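Putative acyl-CoA dehydrogenase (Burkholderia xenovorans, PDB 5JSC) belongs to the acyl-CoA dehydrogenase family of flavoproteins and binds flavin-adenine dinucleotide in an assembly of four chains. Local coordinates at residues V318-A322 against E334-A338; A266-L270 against S314-Y319. All blocks are in the same frame, centred on the assembly; numbering follows the deposited sequence.

Contact 1. Residues V318-A322 against E334-A338; sequences VYRAA and EAAMA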
loop_
_atom_site.group_PDB
_atom_site.type_symbol
_atom_site.label_atom_id
_atom_site.label_comp_id
_atom_site.label_asym_id
_atom_site.label_seq_id
_atom_site.Cartn_x
_atom_site.Cartn_y
_atom_site.Cartn_z
ATOM N N VAL C 318 11.553 -16.000 -7.944
ATOM C CA VAL C 318 12.391 -17.052 -7.367
ATOM C C VAL C 318 13.068 -17.850 -8.468
ATOM O O VAL C 318 14.294 -18.027 -8.470
ATOM C CB VAL C 318 11.555 -17.981 -6.465
ATOM C CG1 VAL C 318 12.351 -19.242 -6.109
ATOM C CG2 VAL C 318 11.116 -17.251 -5.209
ATOM N N TYR C 319 12.281 -18.348 -9.420
ATOM C CA TYR C 319 12.849 -19.276 -10.384
ATOM C C TYR C 319 13.526 -18.569 -11.548
ATOM O O TYR C 319 14.399 -19.170 -12.177
ATOM C CB TYR C 319 11.771 -20.288 -10.805
ATOM C CG TYR C 319 11.497 -21.156 -9.593
ATOM C CD1 TYR C 319 12.436 -22.099 -9.174
ATOM C CD2 TYR C 319 10.357 -20.977 -8.806
ATOM C CE1 TYR C 319 12.234 -22.863 -8.029
ATOM C CE2 TYR C 319 10.153 -21.735 -7.659
ATOM C CZ TYR C 319 11.098 -22.679 -7.272
ATOM O OH TYR C 319 10.926 -23.434 -6.136
ATOM N N ARG C 320 13.235 -17.286 -11.791
ATOM C CA ARG C 320 14.110 -16.507 -12.663
ATOM C C ARG C 320 15.508 -16.430 -12.069
ATOM O O ARG C 320 16.501 -16.682 -12.756
ATOM C CB ARG C 320 13.541 -15.098 -12.890
ATOM C CG ARG C 320 14.362 -14.213 -13.846
ATOM C CD ARG C 320 15.536 -13.489 -13.164
ATOM N NE ARG C 320 15.082 -12.535 -12.149
ATOM C CZ ARG C 320 14.839 -11.250 -12.393
ATOM N NH1 ARG C 320 15.020 -10.748 -13.606
ATOM N NH2 ARG C 320 14.413 -10.458 -11.415
ATOM N N ALA C 321 15.601 -16.083 -10.782
ATOM C CA ALA C 321 16.910 -15.991 -10.141
ATOM C C ALA C 321 17.606 -17.345 -10.098
ATOM O O ALA C 321 18.815 -17.436 -10.359
ATOM C CB ALA C 321 16.773 -15.420 -8.727
ATOM N N ALA C 322 16.871 -18.408 -9.766
ATOM C CA ALA C 322 17.501 -19.725 -9.682
ATOM C C ALA C 322 17.953 -20.203 -11.056
ATOM O O ALA C 322 19.075 -20.707 -11.208
ATOM C CB ALA C 322 16.544 -20.732 -9.040
ATOM N N GLU C 334 19.243 -10.260 -8.625
ATOM C CA GLU C 334 18.025 -11.036 -8.826
ATOM C C GLU C 334 17.667 -11.850 -7.594
ATOM O O GLU C 334 16.474 -12.021 -7.294
ATOM C CB GLU C 334 18.197 -11.940 -10.049
ATOM C CG GLU C 334 18.361 -11.174 -11.364
ATOM C CD GLU C 334 19.788 -10.690 -11.648
ATOM O OE1 GLU C 334 20.701 -10.920 -10.819
ATOM O OE2 GLU C 334 19.999 -10.086 -12.723
ATOM N N ALA C 335 18.677 -12.347 -6.864
ATOM C CA ALA C 335 18.422 -13.038 -5.603
ATOM C C ALA C 335 17.878 -12.081 -4.555
ATOM O O ALA C 335 16.965 -12.437 -3.801
ATOM C CB ALA C 335 19.703 -13.710 -5.091
ATOM N N ALA C 336 18.442 -10.871 -4.478
ATOM C CA ALA C 336 17.929 -9.878 -3.540
ATOM C C ALA C 336 16.478 -9.539 -3.849
ATOM O O ALA C 336 15.639 -9.462 -2.937
ATOM C CB ALA C 336 18.794 -8.612 -3.585
ATOM N N MET C 337 16.164 -9.334 -5.133
ATOM C CA MET C 337 14.785 -9.053 -5.533
ATOM C C MET C 337 13.848 -10.175 -5.107
ATOM O O MET C 337 12.758 -9.926 -4.577
ATOM C CB MET C 337 14.692 -8.887 -7.044
ATOM C CG MET C 337 14.836 -7.520 -7.578
ATOM S SD MET C 337 14.181 -7.580 -9.265
ATOM C CE MET C 337 14.651 -5.923 -9.772
ATOM N N ALA C 338 14.240 -11.422 -5.375
ATOM C CA ALA C 338 13.385 -12.559 -5.053
ATOM C C ALA C 338 13.177 -12.677 -3.552
ATOM O O ALA C 338 12.052 -12.890 -3.089
ATOM C CB ALA C 338 13.997 -13.842 -5.607
HETATM O O HOH W 1 14.544 -12.555 -9.320
#
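The guanidinium of R320 has the aliphatic part of E334 on one face and a water and a sulfur at its edge. CG of E334 stands 3.6 Å above the guanidinium plane, over its centre, and the two side chains cross at about a right angle. SD of M337 lies near the plane, 3.6 Å from R320 NH2. In the plane itself, water 1 accepts from R320 NE at 2.9 Å and donates to the backbone O of E334 at 2.8 Å, bridging the two helices. R320 leaves its helix with CG anti to the backbone N (chi1 -178°), then bends at chi2 and chi3, which folds the guanidinium back across E334 CG. The carboxylate is turned 84° from the guanidinium, and R320 NH1 stays 5.1 Å from E334 OE2, so the two opposite charges do not pair. Each looks instead to the second subunit, where R320 NH2 forms a salt bridge with D312 and E334 OE2 a hydrogen bond with H18.

Beyond the arginine, small residues let the axes of the two antiparallel segments approach to 8.7 Å. The methyl of A321 rests 3.7 Å from the carbonyl O of E334, and CB of A338 sits 4.0 Å from CA of V318, backbone against methyl. This is the helical-hairpin packing of the C-terminal domain of the acyl-CoA dehydrogenase fold. Methyls, the E334 methylenes and a bridging water join the hairpin, while the buried charged ends are spent on the subunit interface; R320 and E334 may still attract each other at longer range.

Contact 2. Residues A266-L270 against S314-Y319; sequences AAASL and SALLVY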
loop_
_atom_site.group_PDB
_atom_site.type_symbol
_atom_site.label_atom_id
_atom_site.label_comp_id
_atom_site.label_asym_id
_atom_site.label_seq_id
_atom_site.Cartn_x
_atom_site.Cartn_y
_atom_site.Cartn_z
ATOM N N ALA C 266 13.777 -17.044 -0.419
ATOM C CA ALA C 266 12.616 -16.654 -1.206
ATOM C C ALA C 266 11.734 -17.854 -1.504
ATOM O O ALA C 266 10.504 -17.764 -1.423
ATOM C CB ALA C 266 13.066 -15.977 -2.497
ATOM N N ALA C 267 12.349 -18.994 -1.833
ATOM C CA ALA C 267 11.574 -20.197 -2.125
ATOM C C ALA C 267 10.828 -20.695 -0.889
ATOM O O ALA C 267 9.667 -21.114 -0.984
ATOM C CB ALA C 267 12.495 -21.281 -2.685
ATOM N N ALA C 268 11.473 -20.663 0.280
ATOM C CA ALA C 268 10.771 -21.062 1.501
ATOM C C ALA C 268 9.592 -20.139 1.776
ATOM O O ALA C 268 8.498 -20.605 2.120
ATOM C CB ALA C 268 11.724 -21.080 2.697
ATOM N N SER C 269 9.794 -18.828 1.616
ATOM C CA SER C 269 8.704 -17.867 1.781
ATOM C C SER C 269 7.534 -18.221 0.878
ATOM O O SER C 269 6.369 -18.213 1.300
ATOM C CB SER C 269 9.193 -16.456 1.443
ATOM O OG SER C 269 10.258 -16.048 2.277
ATOM N N LEU C 270 7.843 -18.529 -0.377
ATOM C CA LEU C 270 6.832 -18.914 -1.351
ATOM C C LEU C 270 6.082 -20.164 -0.909
ATOM O O LEU C 270 4.857 -20.238 -1.050
ATOM C CB LEU C 270 7.520 -19.131 -2.701
ATOM C CG LEU C 270 6.737 -19.789 -3.829
ATOM C CD1 LEU C 270 5.536 -18.931 -4.205
ATOM C CD2 LEU C 270 7.661 -19.985 -5.041
ATOM N N SER C 314 5.999 -13.826 -6.949
ATOM C CA SER C 314 7.092 -14.352 -6.132
ATOM C C SER C 314 7.730 -15.562 -6.798
ATOM O O SER C 314 8.958 -15.651 -6.907
ATOM C CB SER C 314 6.593 -14.726 -4.739
ATOM O OG SER C 314 6.163 -13.577 -4.030
ATOM N N ALA C 315 6.906 -16.508 -7.251
ATOM C CA ALA C 315 7.446 -17.723 -7.847
ATOM C C ALA C 315 8.257 -17.414 -9.100
ATOM O O ALA C 315 9.332 -17.994 -9.308
ATOM C CB ALA C 315 6.311 -18.697 -8.164
ATOM N N LEU C 316 7.755 -16.515 -9.952
ATOM C CA LEU C 316 8.499 -16.132 -11.148
ATOM C C LEU C 316 9.838 -15.501 -10.784
ATOM O O LEU C 316 10.864 -15.814 -11.403
ATOM C CB LEU C 316 7.658 -15.186 -12.006
ATOM C CG LEU C 316 6.516 -15.903 -12.758
ATOM C CD1 LEU C 316 5.411 -14.921 -13.190
ATOM C CD2 LEU C 316 7.071 -16.667 -13.973
ATOM N N LEU C 317 9.857 -14.624 -9.768
ATOM C CA LEU C 317 11.125 -14.028 -9.343
ATOM C C LEU C 317 12.075 -15.064 -8.749
ATOM O O LEU C 317 13.289 -15.008 -9.000
ATOM C CB LEU C 317 10.869 -12.908 -8.340
ATOM C CG LEU C 317 10.230 -11.649 -8.915
ATOM C CD1 LEU C 317 9.729 -10.788 -7.759
ATOM C CD2 LEU C 317 11.228 -10.869 -9.745
ATOM N N VAL C 318 11.553 -16.000 -7.944
ATOM C CA VAL C 318 12.391 -17.052 -7.367
ATOM C C VAL C 318 13.068 -17.850 -8.468
ATOM O O VAL C 318 14.294 -18.027 -8.470
ATOM C CB VAL C 318 11.555 -17.981 -6.465
ATOM C CG1 VAL C 318 12.351 -19.242 -6.109
ATOM C CG2 VAL C 318 11.116 -17.251 -5.209
ATOM N N TYR C 319 12.281 -18.348 -9.420
ATOM C CA TYR C 319 12.849 -19.276 -10.384
ATOM C C TYR C 319 13.526 -18.569 -11.548
ATOM O O TYR C 319 14.399 -19.170 -12.177
ATOM C CB TYR C 319 11.771 -20.288 -10.805
ATOM C CG TYR C 319 11.497 -21.156 -9.593
ATOM C CD1 TYR C 319 12.436 -22.099 -9.174
ATOM C CD2 TYR C 319 10.357 -20.977 -8.806
ATOM C CE1 TYR C 319 12.234 -22.863 -8.029
ATOM C CE2 TYR C 319 10.153 -21.735 -7.659
ATOM C CZ TYR C 319 11.098 -22.679 -7.272
ATOM O OH TYR C 319 10.926 -23.434 -6.136
#
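The hydroxyl of S314, whose CB lies 4.4 Å from CD1 of L270, is gripped by two groups of its own chain, the backbone O of T310 one turn earlier and ND1 of H341. Its polar end is thus committed to its own helix and to helix 332-356, and what S314 offers to 266-270 is carbon. No polar bond joins the two segments; the contact is made by apolar side chains.

L270 covers the most ground. With CG anti to the backbone N (chi1 169°), it reaches across to the other helix and spreads its two methyls over A315: CD2 meets the methyl of A315 at 3.6 Å and CD1 the same methyl at 4.0 Å. CD2 also approaches CE2 of Y319 at 4.0 Å, meeting the ring obliquely.

V318 fills the other end of the contact by dividing its branches. CG2 meets the methyl of A266 at 3.6 Å, while CG1 touches the methyl of A267 at 4.0 Å. The same CG1 lies over the centre of one face of the Y319 ring, 3.6 Å above its plane, so this one methyl touches both the tyrosine ring and A267. The hydroxyl of Y319 is hydrogen-bonded to E96, which fixes the far end of the ring.

The two antiparallel segments, inclined at 155° with axes 9.6 Å apart, belong to the long helices 250-286 and 298-325 of the C-terminal helical domain. Helix 88-101 packs against A267, L270 and Y319, and helix 332-356 against A266, S269 and L317.

From the N terminus, the chain first reaches 266-270 on helix 250-286, turns through the small strand pair 288-289 and 292-293, and returns along helix 298-325, where contact 2 closes a connection of 43 residues. Contact 1 starts on the same helix, sharing V318 and Y319, and closes a shorter one of 11 residues when helix 332-356 folds back. The two therefore follow one another, overlapping by two residues, and neither nests within the other. Their centres are 7 Å apart, and they touch directly where A338 O meets A266 CB at 3.3 Å. Helix 298-325 is thus packed against both its predecessor and its successor, and both contacts also reach the second subunit.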